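Local coordinates for protein thioredoxin (Bacillus cereus, PDB 3ZIT) that probably transfers electrons by reversible thiol-disulfide exchange, as a small thioredoxin-fold protein related to glutaredoxins and NrdH redoxins, at residues 14-17 with 18-22; 40-43 with 44-48; 61-64 with 65-69; 68-71 with 72-75. The protein carries 1 engineered substitution. All blocks are in the same frame, centred on the assembly; numbering follows the deposited sequence. Where two conformers were deposited one is given.

Contact 1 of 4, residues 14-17 with 18-22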
loop_
_atom_site.group_PDB
_atom_site.type_symbol
_atom_site.label_atom_id
_atom_site.label_comp_id
_atom_site.label_asym_id
_atom_site.label_seq_id
_atom_site.Cartn_x
_atom_site.Cartn_y
_atom_site.Cartn_z
ATOM N N PRO B 14 3.588 6.719 -3.006
ATOM C CA PRO B 14 3.678 6.037 -1.717
ATOM C C PRO B 14 2.706 6.610 -0.692
ATOM O O PRO B 14 2.187 5.906 0.154
ATOM C CB PRO B 14 5.158 6.251 -1.313
ATOM C CG PRO B 14 5.856 6.437 -2.689
ATOM C CD PRO B 14 4.922 7.210 -3.453
ATOM N N CYS B 15 2.459 7.943 -0.776
ATOM C CA CYS B 15 1.445 8.544 0.085
ATOM C C CYS B 15 0.056 8.018 -0.176
ATOM O O CYS B 15 -0.692 7.758 0.756
ATOM C CB CYS B 15 1.364 10.068 -0.201
ATOM S SG CYS B 15 2.870 11.063 0.111
ATOM N N VAL B 16 -0.254 7.836 -1.435
ATOM C CA VAL B 16 -1.573 7.284 -1.806
ATOM C C VAL B 16 -1.700 5.860 -1.289
ATOM O O VAL B 16 -2.771 5.526 -0.761
ATOM C CB VAL B 16 -1.757 7.269 -3.348
ATOM C CG1 VAL B 16 -3.006 6.466 -3.741
ATOM C CG2 VAL B 16 -1.850 8.669 -3.831
ATOM N N ILE B 17 -0.657 5.064 -1.449
ATOM C CA ILE B 17 -0.657 3.699 -0.952
ATOM C C ILE B 17 -0.873 3.680 0.546
ATOM O O ILE B 17 -1.683 2.922 1.061
ATOM C CB ILE B 17 0.566 2.924 -1.398
ATOM C CG1 ILE B 17 0.604 2.870 -2.919
ATOM C CG2 ILE B 17 0.670 1.592 -0.632
ATOM C CD1 ILE B 17 1.960 2.519 -3.436
ATOM N N VAL B 18 -0.165 4.527 1.283
ATOM C CA VAL B 18 -0.357 4.576 2.723
ATOM C C VAL B 18 -1.758 4.978 3.086
ATOM O O VAL B 18 -2.400 4.349 3.924
ATOM C CB VAL B 18 0.713 5.519 3.361
ATOM C CG1 VAL B 18 0.307 5.879 4.825
ATOM C CG2 VAL B 18 2.032 4.803 3.347
ATOM N N LYS B 19 -2.287 6.052 2.464
ATOM C CA LYS B 19 -3.646 6.471 2.805
ATOM C C LYS B 19 -4.662 5.376 2.475
ATOM O O LYS B 19 -5.560 5.121 3.265
ATOM C CB LYS B 19 -3.986 7.752 2.072
ATOM C CG LYS B 19 -3.320 8.998 2.575
ATOM C CD LYS B 19 -3.471 10.185 1.567
ATOM C CE LYS B 19 -3.124 11.565 1.827
ATOM N NZ LYS B 19 -3.806 12.156 0.633
ATOM N N GLU B 20 -4.530 4.722 1.323
ATOM C CA GLU B 20 -5.466 3.670 0.978
ATOM C C GLU B 20 -5.376 2.499 1.886
ATOM O O GLU B 20 -6.400 1.862 2.192
ATOM C CB GLU B 20 -5.341 3.321 -0.500
ATOM C CG GLU B 20 -5.738 4.536 -1.414
ATOM C CD GLU B 20 -7.227 4.968 -1.253
ATOM O OE1 GLU B 20 -8.049 4.043 -1.193
ATOM O OE2 GLU B 20 -7.580 6.205 -1.219
ATOM N N PHE B 21 -4.152 2.138 2.302
ATOM C CA PHE B 21 -3.932 1.101 3.319
ATOM C C PHE B 21 -4.716 1.487 4.633
ATOM O O PHE B 21 -5.373 0.662 5.224
ATOM C CB PHE B 21 -2.458 0.925 3.522
ATOM C CG PHE B 21 -2.113 0.037 4.698
ATOM C CD1 PHE B 21 -2.170 -1.370 4.495
ATOM C CD2 PHE B 21 -1.794 0.539 5.914
ATOM C CE1 PHE B 21 -1.922 -2.278 5.497
ATOM C CE2 PHE B 21 -1.518 -0.368 7.019
ATOM C CZ PHE B 21 -1.575 -1.762 6.698
ATOM N N LEU B 22 -4.495 2.698 5.075
ATOM C CA LEU B 22 -5.178 3.148 6.290
ATOM C C LEU B 22 -6.685 3.140 6.113
ATOM O O LEU B 22 -7.392 2.686 7.031
ATOM C CB LEU B 22 -4.698 4.558 6.655
ATOM C CG LEU B 22 -3.274 4.635 7.090
ATOM C CD1 LEU B 22 -2.881 6.159 7.212
ATOM C CD2 LEU B 22 -2.910 3.834 8.287
#

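Contact 2 of 4, residues 40-43 with 44-48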
loop_
_atom_site.group_PDB
_atom_site.type_symbol
_atom_site.label_atom_id
_atom_site.label_comp_id
_atom_site.label_asym_id
_atom_site.label_seq_id
_atom_site.Cartn_x
_atom_site.Cartn_y
_atom_site.Cartn_z
ATOM N N ALA B 40 1.903 22.623 8.263
ATOM C CA ALA B 40 2.094 21.185 8.237
ATOM C C ALA B 40 3.524 20.827 7.743
ATOM O O ALA B 40 4.177 19.957 8.337
ATOM C CB ALA B 40 1.062 20.532 7.340
ATOM N N ARG B 41 3.982 21.527 6.720
ATOM C CA ARG B 41 5.342 21.305 6.225
ATOM C C ARG B 41 6.359 21.551 7.317
ATOM O O ARG B 41 7.346 20.813 7.483
ATOM C CB ARG B 41 5.573 22.175 5.003
ATOM C CG ARG B 41 6.948 22.020 4.438
ATOM C CD ARG B 41 7.131 23.021 3.346
ATOM N NE ARG B 41 8.167 22.701 2.406
ATOM C CZ ARG B 41 8.061 21.908 1.342
ATOM N NH1 ARG B 41 6.913 21.269 1.004
ATOM N NH2 ARG B 41 9.140 21.739 0.601
ATOM N N ASN B 42 6.148 22.643 8.082
ATOM C CA ASN B 42 7.085 22.958 9.155
ATOM C C ASN B 42 7.017 21.932 10.265
ATOM O O ASN B 42 8.072 21.610 10.817
ATOM C CB ASN B 42 6.756 24.372 9.651
ATOM C CG ASN B 42 7.290 25.430 8.709
ATOM O OD1 ASN B 42 8.159 25.150 7.899
ATOM N ND2 ASN B 42 6.769 26.642 8.817
ATOM N N ARG B 43 5.836 21.402 10.587
ATOM C CA ARG B 43 5.821 20.344 11.559
ATOM C C ARG B 43 6.588 19.072 11.088
ATOM O O ARG B 43 7.352 18.505 11.858
ATOM C CB ARG B 43 4.392 19.893 11.945
ATOM C CG ARG B 43 3.615 21.019 12.621
ATOM C CD ARG B 43 2.358 20.486 13.273
ATOM N NE ARG B 43 1.389 19.883 12.300
ATOM C CZ ARG B 43 0.551 20.564 11.531
ATOM N NH1 ARG B 43 0.419 21.897 11.560
ATOM N NH2 ARG B 43 -0.251 19.896 10.719
ATOM N N LEU B 44 6.362 18.667 9.844
ATOM C CA LEU B 44 7.063 17.533 9.247
ATOM C C LEU B 44 8.590 17.690 9.428
ATOM O O LEU B 44 9.267 16.789 9.908
ATOM C CB LEU B 44 6.688 17.422 7.767
ATOM C CG LEU B 44 7.423 16.317 7.006
ATOM C CD1 LEU B 44 6.892 14.955 7.442
ATOM C CD2 LEU B 44 7.315 16.533 5.546
ATOM N N LEU B 45 9.094 18.831 8.990
ATOM C CA LEU B 45 10.553 19.065 8.872
ATOM C C LEU B 45 11.157 19.348 10.212
ATOM O O LEU B 45 12.222 18.821 10.502
ATOM C CB LEU B 45 10.789 20.261 7.948
ATOM C CG LEU B 45 10.570 20.028 6.489
ATOM C CD1 LEU B 45 10.571 21.360 5.730
ATOM C CD2 LEU B 45 11.508 19.040 5.876
ATOM N N TYR B 46 10.527 20.171 11.013
ATOM C CA TYR B 46 11.199 20.721 12.231
ATOM C C TYR B 46 10.688 20.007 13.466
ATOM O O TYR B 46 11.417 20.001 14.418
ATOM C CB TYR B 46 11.010 22.277 12.277
ATOM C CG TYR B 46 11.560 22.999 11.014
ATOM C CD1 TYR B 46 12.926 23.198 10.790
ATOM C CD2 TYR B 46 10.705 23.493 10.051
ATOM C CE1 TYR B 46 13.402 23.817 9.597
ATOM C CE2 TYR B 46 11.158 24.031 8.844
ATOM C CZ TYR B 46 12.512 24.147 8.608
ATOM O OH TYR B 46 12.978 24.699 7.389
ATOM N N ASP B 47 9.432 19.645 13.614
ATOM C CA ASP B 47 8.954 18.940 14.785
ATOM C C ASP B 47 9.209 17.478 14.736
ATOM O O ASP B 47 9.613 16.835 15.705
ATOM C CB ASP B 47 7.419 19.069 15.008
ATOM C CG ASP B 47 6.966 20.444 15.282
ATOM O OD1 ASP B 47 7.804 21.342 15.412
ATOM O OD2 ASP B 47 5.727 20.564 15.413
ATOM N N TYR B 48 8.988 16.885 13.552
ATOM C CA TYR B 48 9.074 15.474 13.377
ATOM C C TYR B 48 10.366 15.000 12.703
ATOM O O TYR B 48 10.625 13.786 12.615
ATOM C CB TYR B 48 7.858 14.888 12.646
ATOM C CG TYR B 48 6.553 15.220 13.345
ATOM C CD1 TYR B 48 6.389 14.985 14.690
ATOM C CD2 TYR B 48 5.449 15.740 12.600
ATOM C CE1 TYR B 48 5.184 15.304 15.346
ATOM C CE2 TYR B 48 4.224 16.056 13.205
ATOM C CZ TYR B 48 4.111 15.850 14.567
ATOM O OH TYR B 48 2.923 16.107 15.154
#

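Contact 3 of 4, residues 61-64 with 65-69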
loop_
_atom_site.group_PDB
_atom_site.type_symbol
_atom_site.label_atom_id
_atom_site.label_comp_id
_atom_site.label_asym_id
_atom_site.label_seq_id
_atom_site.Cartn_x
_atom_site.Cartn_y
_atom_site.Cartn_z
ATOM N N GLU B 61 4.578 8.947 17.832
ATOM C CA GLU B 61 5.703 8.204 17.249
ATOM C C GLU B 61 5.725 8.466 15.731
ATOM O O GLU B 61 4.719 8.254 15.032
ATOM C CB GLU B 61 5.503 6.752 17.514
ATOM C CG GLU B 61 6.541 5.847 16.897
ATOM C CD GLU B 61 7.631 5.548 17.795
ATOM O OE1 GLU B 61 7.397 5.468 18.962
ATOM O OE2 GLU B 61 8.702 5.197 17.259
ATOM N N VAL B 62 6.888 8.882 15.251
ATOM C CA VAL B 62 7.092 9.222 13.861
ATOM C C VAL B 62 7.501 8.040 13.044
ATOM O O VAL B 62 8.482 7.355 13.369
ATOM C CB VAL B 62 8.146 10.359 13.757
ATOM C CG1 VAL B 62 8.372 10.687 12.274
ATOM C CG2 VAL B 62 7.712 11.588 14.528
ATOM N N VAL B 63 6.755 7.740 12.002
ATOM C CA VAL B 63 7.091 6.711 11.014
ATOM C C VAL B 63 7.361 7.369 9.733
ATOM O O VAL B 63 6.429 7.857 9.036
ATOM C CB VAL B 63 5.970 5.665 10.897
ATOM C CG1 VAL B 63 6.360 4.595 9.895
ATOM C CG2 VAL B 63 5.604 5.054 12.240
ATOM N N ALA B 64 8.625 7.509 9.369
ATOM C CA ALA B 64 9.054 8.240 8.200
ATOM C C ALA B 64 9.111 7.315 6.971
ATOM O O ALA B 64 9.667 6.193 7.023
ATOM C CB ALA B 64 10.428 8.852 8.427
ATOM N N GLY B 65 8.603 7.781 5.836
ATOM C CA GLY B 65 8.712 7.068 4.612
ATOM C C GLY B 65 7.785 5.847 4.569
ATOM O O GLY B 65 6.833 5.691 5.333
ATOM N N PHE B 66 8.052 4.962 3.622
ATOM C CA PHE B 66 7.121 3.846 3.309
ATOM C C PHE B 66 7.439 2.651 4.154
ATOM O O PHE B 66 8.331 1.928 3.815
ATOM C CB PHE B 66 7.202 3.547 1.816
ATOM C CG PHE B 66 6.172 2.640 1.308
ATOM C CD1 PHE B 66 4.899 3.119 1.175
ATOM C CD2 PHE B 66 6.403 1.281 1.045
ATOM C CE1 PHE B 66 3.858 2.312 0.670
ATOM C CE2 PHE B 66 5.396 0.421 0.592
ATOM C CZ PHE B 66 4.142 0.970 0.378
ATOM N N GLN B 67 6.751 2.491 5.276
ATOM C CA GLN B 67 7.024 1.438 6.255
ATOM C C GLN B 67 5.679 0.822 6.625
ATOM O O GLN B 67 5.143 1.071 7.740
ATOM C CB GLN B 67 7.710 1.953 7.520
ATOM C CG GLN B 67 9.064 2.599 7.253
ATOM C CD GLN B 67 9.720 2.905 8.585
ATOM O OE1 GLN B 67 9.943 1.992 9.407
ATOM N NE2 GLN B 67 10.112 4.147 8.845
ATOM N N ILE B 68 5.183 -0.057 5.777
ATOM C CA ILE B 68 3.817 -0.594 6.020
ATOM C C ILE B 68 3.756 -1.487 7.256
ATOM O O ILE B 68 2.818 -1.389 8.047
ATOM C CB ILE B 68 3.320 -1.351 4.786
ATOM C CG1 ILE B 68 3.199 -0.442 3.573
ATOM C CG2 ILE B 68 2.000 -2.050 5.084
ATOM C CD1 ILE B 68 2.243 0.775 3.747
ATOM N N GLU B 69 4.741 -2.393 7.420
ATOM C CA GLU B 69 4.713 -3.310 8.582
ATOM C C GLU B 69 4.838 -2.537 9.898
ATOM O O GLU B 69 4.164 -2.845 10.852
ATOM C CB GLU B 69 5.755 -4.434 8.455
ATOM C CG GLU B 69 5.377 -5.430 7.372
ATOM C CD GLU B 69 5.766 -6.893 7.606
ATOM O OE1 GLU B 69 6.985 -7.211 7.572
ATOM O OE2 GLU B 69 4.886 -7.748 7.811
HETATM O O HOH W 1 4.865 6.711 6.876
HETATM O O HOH W 2 10.810 6.264 10.928
#

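Contact 4 of 4, residues 68-71 with 72-75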
loop_
_atom_site.group_PDB
_atom_site.type_symbol
_atom_site.label_atom_id
_atom_site.label_comp_id
_atom_site.label_asym_id
_atom_site.label_seq_id
_atom_site.Cartn_x
_atom_site.Cartn_y
_atom_site.Cartn_z
ATOM N N ILE B 68 5.183 -0.057 5.777
ATOM C CA ILE B 68 3.817 -0.594 6.020
ATOM C C ILE B 68 3.756 -1.487 7.256
ATOM O O ILE B 68 2.818 -1.389 8.047
ATOM C CB ILE B 68 3.320 -1.351 4.786
ATOM C CG1 ILE B 68 3.199 -0.442 3.573
ATOM C CG2 ILE B 68 2.000 -2.050 5.084
ATOM C CD1 ILE B 68 2.243 0.775 3.747
ATOM N N GLU B 69 4.741 -2.393 7.420
ATOM C CA GLU B 69 4.713 -3.310 8.582
ATOM C C GLU B 69 4.838 -2.537 9.898
ATOM O O GLU B 69 4.164 -2.845 10.852
ATOM C CB GLU B 69 5.755 -4.434 8.455
ATOM C CG GLU B 69 5.377 -5.430 7.372
ATOM C CD GLU B 69 5.766 -6.893 7.606
ATOM O OE1 GLU B 69 6.985 -7.211 7.572
ATOM O OE2 GLU B 69 4.886 -7.748 7.811
ATOM N N LYS B 70 5.658 -1.512 9.923
ATOM C CA LYS B 70 5.814 -0.709 11.161
ATOM C C LYS B 70 4.516 0.028 11.424
ATOM O O LYS B 70 4.059 0.096 12.561
ATOM C CB LYS B 70 6.953 0.281 10.950
ATOM C CG LYS B 70 7.199 1.179 12.109
ATOM C CD LYS B 70 7.724 0.466 13.215
ATOM C CE LYS B 70 8.342 1.389 14.270
ATOM N NZ LYS B 70 8.760 0.604 15.417
ATOM N N LEU B 71 3.848 0.560 10.415
ATOM C CA LEU B 71 2.499 1.155 10.633
ATOM C C LEU B 71 1.523 0.152 11.217
ATOM O O LEU B 71 0.785 0.498 12.130
ATOM C CB LEU B 71 1.997 1.695 9.324
ATOM C CG LEU B 71 2.552 2.837 8.693
ATOM C CD1 LEU B 71 1.431 3.162 7.552
ATOM C CD2 LEU B 71 2.580 4.010 9.592
ATOM N N GLN B 72 1.484 -1.029 10.625
ATOM C CA GLN B 72 0.565 -2.023 11.097
ATOM C C GLN B 72 0.808 -2.275 12.562
ATOM O O GLN B 72 -0.156 -2.416 13.323
ATOM C CB GLN B 72 0.769 -3.330 10.350
ATOM C CG GLN B 72 0.195 -3.409 9.038
ATOM C CD GLN B 72 0.142 -4.841 8.593
ATOM O OE1 GLN B 72 -0.790 -5.232 7.932
ATOM N NE2 GLN B 72 1.149 -5.626 8.942
ATOM N N GLN B 73 2.087 -2.474 12.967
ATOM C CA GLN B 73 2.416 -2.753 14.341
ATOM C C GLN B 73 1.963 -1.634 15.262
ATOM O O GLN B 73 1.294 -1.869 16.222
ATOM C CB GLN B 73 3.967 -2.929 14.475
ATOM C CG GLN B 73 4.613 -4.209 13.962
ATOM C CD GLN B 73 6.113 -4.136 13.715
ATOM O OE1 GLN B 73 6.963 -3.325 14.282
ATOM N NE2 GLN B 73 6.499 -5.062 12.848
ATOM N N LEU B 74 2.302 -0.410 14.916
ATOM C CA LEU B 74 1.974 0.732 15.801
ATOM C C LEU B 74 0.486 1.021 15.896
ATOM O O LEU B 74 0.019 1.566 16.858
ATOM C CB LEU B 74 2.728 1.966 15.344
ATOM C CG LEU B 74 4.223 1.937 15.563
ATOM C CD1 LEU B 74 4.833 3.174 14.983
ATOM C CD2 LEU B 74 4.672 1.694 17.032
ATOM N N LEU B 75 -0.275 0.654 14.864
ATOM C CA LEU B 75 -1.694 0.958 14.835
ATOM C C LEU B 75 -2.447 -0.128 15.499
ATOM O O LEU B 75 -3.682 0.044 15.684
ATOM C CB LEU B 75 -2.170 1.172 13.439
ATOM C CG LEU B 75 -1.703 2.496 12.851
ATOM C CD1 LEU B 75 -1.890 2.502 11.325
ATOM C CD2 LEU B 75 -2.352 3.723 13.488
HETATM O O HOH W 3 3.350 -5.692 10.952
#

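Contact 1 of 4, residues 14-17 with 18-22
Val16 and Glu20 lie side by side one turn apart on helix 13-24 and point the same way, with CG1 of Val16 4.1 Å from CG of Glu20. The glutamate turns its CG back beside its own backbone N (chi1 -64°), which also brings that methylene to 3.2 Å from Val16 O. The chain bends again at chi2, and OE2 forms a salt bridge with Lys23, further along the same helix. Lys19 treats the preceding turn differently: its CG rests 3.4 Å from Cys15 O, and the extended remainder of the chain carries NZ away to a salt bridge with Glu31. On the buried side, CG2 of Val18 sits 3.4 Å from Pro14 O, while CB of Phe21 approaches Ile17 O. With CG opposite the backbone N (chi1 171°), the Phe21 ring leads away from residues 14-17 and packs against Ile68 and Gln72 of helix 68-75. Four backbone bonds link successive turns; Lys19 N to Cys15 O, at 2.9 Å and 169°, is the straightest. Cys15 is also disulfide-bonded to Cys12, in the CxxC arrangement at a helix start known from thioredoxins, and packs on the engineered Ala8. Ile17 meets its counterpart Ile17 of the second subunit. Apart from the backbone bonds, the side chains thus meet the preceding turn mainly through carbon, and the charged ends of Lys19 and Glu20 find their partners elsewhere. The result is a regular helix that carries the disulfide-linked, probably redox-active cysteine pair at its beginning, one side facing the core and another the subunit interface.

Contact 2 of 4, residues 40-43 with 44-48
Arg43 runs past Asp47 with its aliphatic part, CG lying 3.5 Å from Asp47 OD2, and the guanidinium and carboxylate planes are turned 48° apart. With Asn42 and Leu44, it gives most surface to this local contact. The two charges do not meet: Arg43 NE stays 5.4 Å from Asp47 OD2. A bend at chi3 instead leads the guanidinium to Tyr7, whose OH it hydrogen-bonds through NE, and to Phe32, with which it makes a cation-pi contact. Ala40 CA lies 3.5 Å above one face of the Arg43 guanidinium, offset toward the rim. Asn42 lies alongside Tyr46 and points the same way. Its OD1 comes within 3.3 Å of Tyr46 CE2, the amide and ring planes standing 62° apart, while Asn42 O lies at the ring's edge. Leu44 places CB 3.5 Å from Arg41 O and turns its branches to Tyr7 and Thr55 in the core. A wider, pi-type turn spans 44-47. Here Arg43 O receives Tyr48 N at 2.9 Å, nearly along the C=O axis, and Asp47 N only weakly (N-H...O angle 128°). The widened turn therefore passes the main grip on Arg43 O from the fourth to the fifth residue along. Asp47 may favour the positive charge of Arg43 electrostatically from a distance, but it is Tyr7 and Phe32 that fix the guanidinium against the sheet.

Contact 3 of 4, residues 61-64 with 65-69
Gln67 NE2 makes the short polar bond that closes this turn, donating to Ala64 O at 2.8 Å with an almost perfectly straight N-H...O angle of 178°. The acceptor lies in the plane of the Gln67 amide, whereas from the carbonyl's side the donor is tilted out of plane. Water 2 accepts from the same NE2, weakly, and from Ala64 N at 3.0 Å, so NE2 binds Ala64 O directly and is linked, through a weak water bond, to Ala64 N. Gln67 reaches this point with an extended chain beyond CG, after a first torsion of -61° that sets CG beside the backbone N. Along the way its CB packs 3.8 Å from Val63 CG1, and the two side chains slant across each other. Water 1 bridges another part of the turn, donating to Val63 O at 2.9 Å and to Gly65 O at 2.7 Å and so joining the end of strand 61-64 to the loop. Gly65 takes a positive phi where the chain leaves the strand. Beyond it Phe66 turns from strand 61-64 to pack on Pro14, Ile17 and Val18 of helix 13-24, near the cysteine pair. Gln67 itself occupies the N-cap position of helix 68-75. Direct and water-mediated bonds thus brace the strand-to-helix turn: one side-chain amide satisfies the last strand carbonyl while its own residue stands at the helix start.

Contact 4 of 4, residues 68-71 with 72-75
In one of its two conformers, the Gln73 amide has Glu69 O above one face, offset from its centre and 3.7 Å from CD, and Lys70 CD stands on the same side of the plane, 4.0 Å from OE1 of Gln73. Lys70 and Gln73 cross at about a right angle, so the lysine methylenes pass the amide rather than run along it. The Gln72 amide instead binds water. Its NE2 donates to water 3 at 3.0 Å, and that water donates in turn to Glu69 O, which also receives Gln73 N; this carbonyl is therefore held by a backbone N-H and a water together. Nearer the backbone, CG of Gln72 lies 3.5 Å from Ile68 O. Lys70 sends CG opposite its backbone N (chi1 179°) and bends at chi2, bringing CE to 4.0 Å from Leu74 CD1 in a slanting carbon-carbon contact. Leu75 folds back over Leu71, its CD1 4.4 Å from Leu71 CB in an apolar contact, while its N-H bonds to Leu71 O at a less straight 140°. At the start of the helix, Glu69 N is bound by Glu69 OE2 of the second subunit. The leucines of helix 68-75 turn to the rest of the fold: Leu71 packs on Val18 of helix 13-24 and on Val56, Ile58 and Val63 of the sheet, Leu74 on Ile58 and Val63, and Leu75 on Leu22 and Ile58. Ile68 and Gln72 pack on Phe21. The helix thus lies against strands 55-58 and 61-64, with helix 13-24 alongside.

In the fold
All four contacts are local, so none closes a long loop and none nests or crosses; they follow one another along the chain. Contact 1 lies on helix 13-24, the crossover between parallel strands 4-8 and 30-33. Contact 2 comes next, at the end of helix 38-47, with its centre about 20 Å from that of contact 1 and across the chain's centre. Contact 3 leads from edge strand 61-64 into helix 68-75, where contact 4 begins on the shared Ile68 and Glu69. Phe66 ties contact 3 to contact 1, and helix 13-24 packs directly on helix 68-75, while contact 2 reaches contact 3 through Tyr48 on Val62 of strand 61-64.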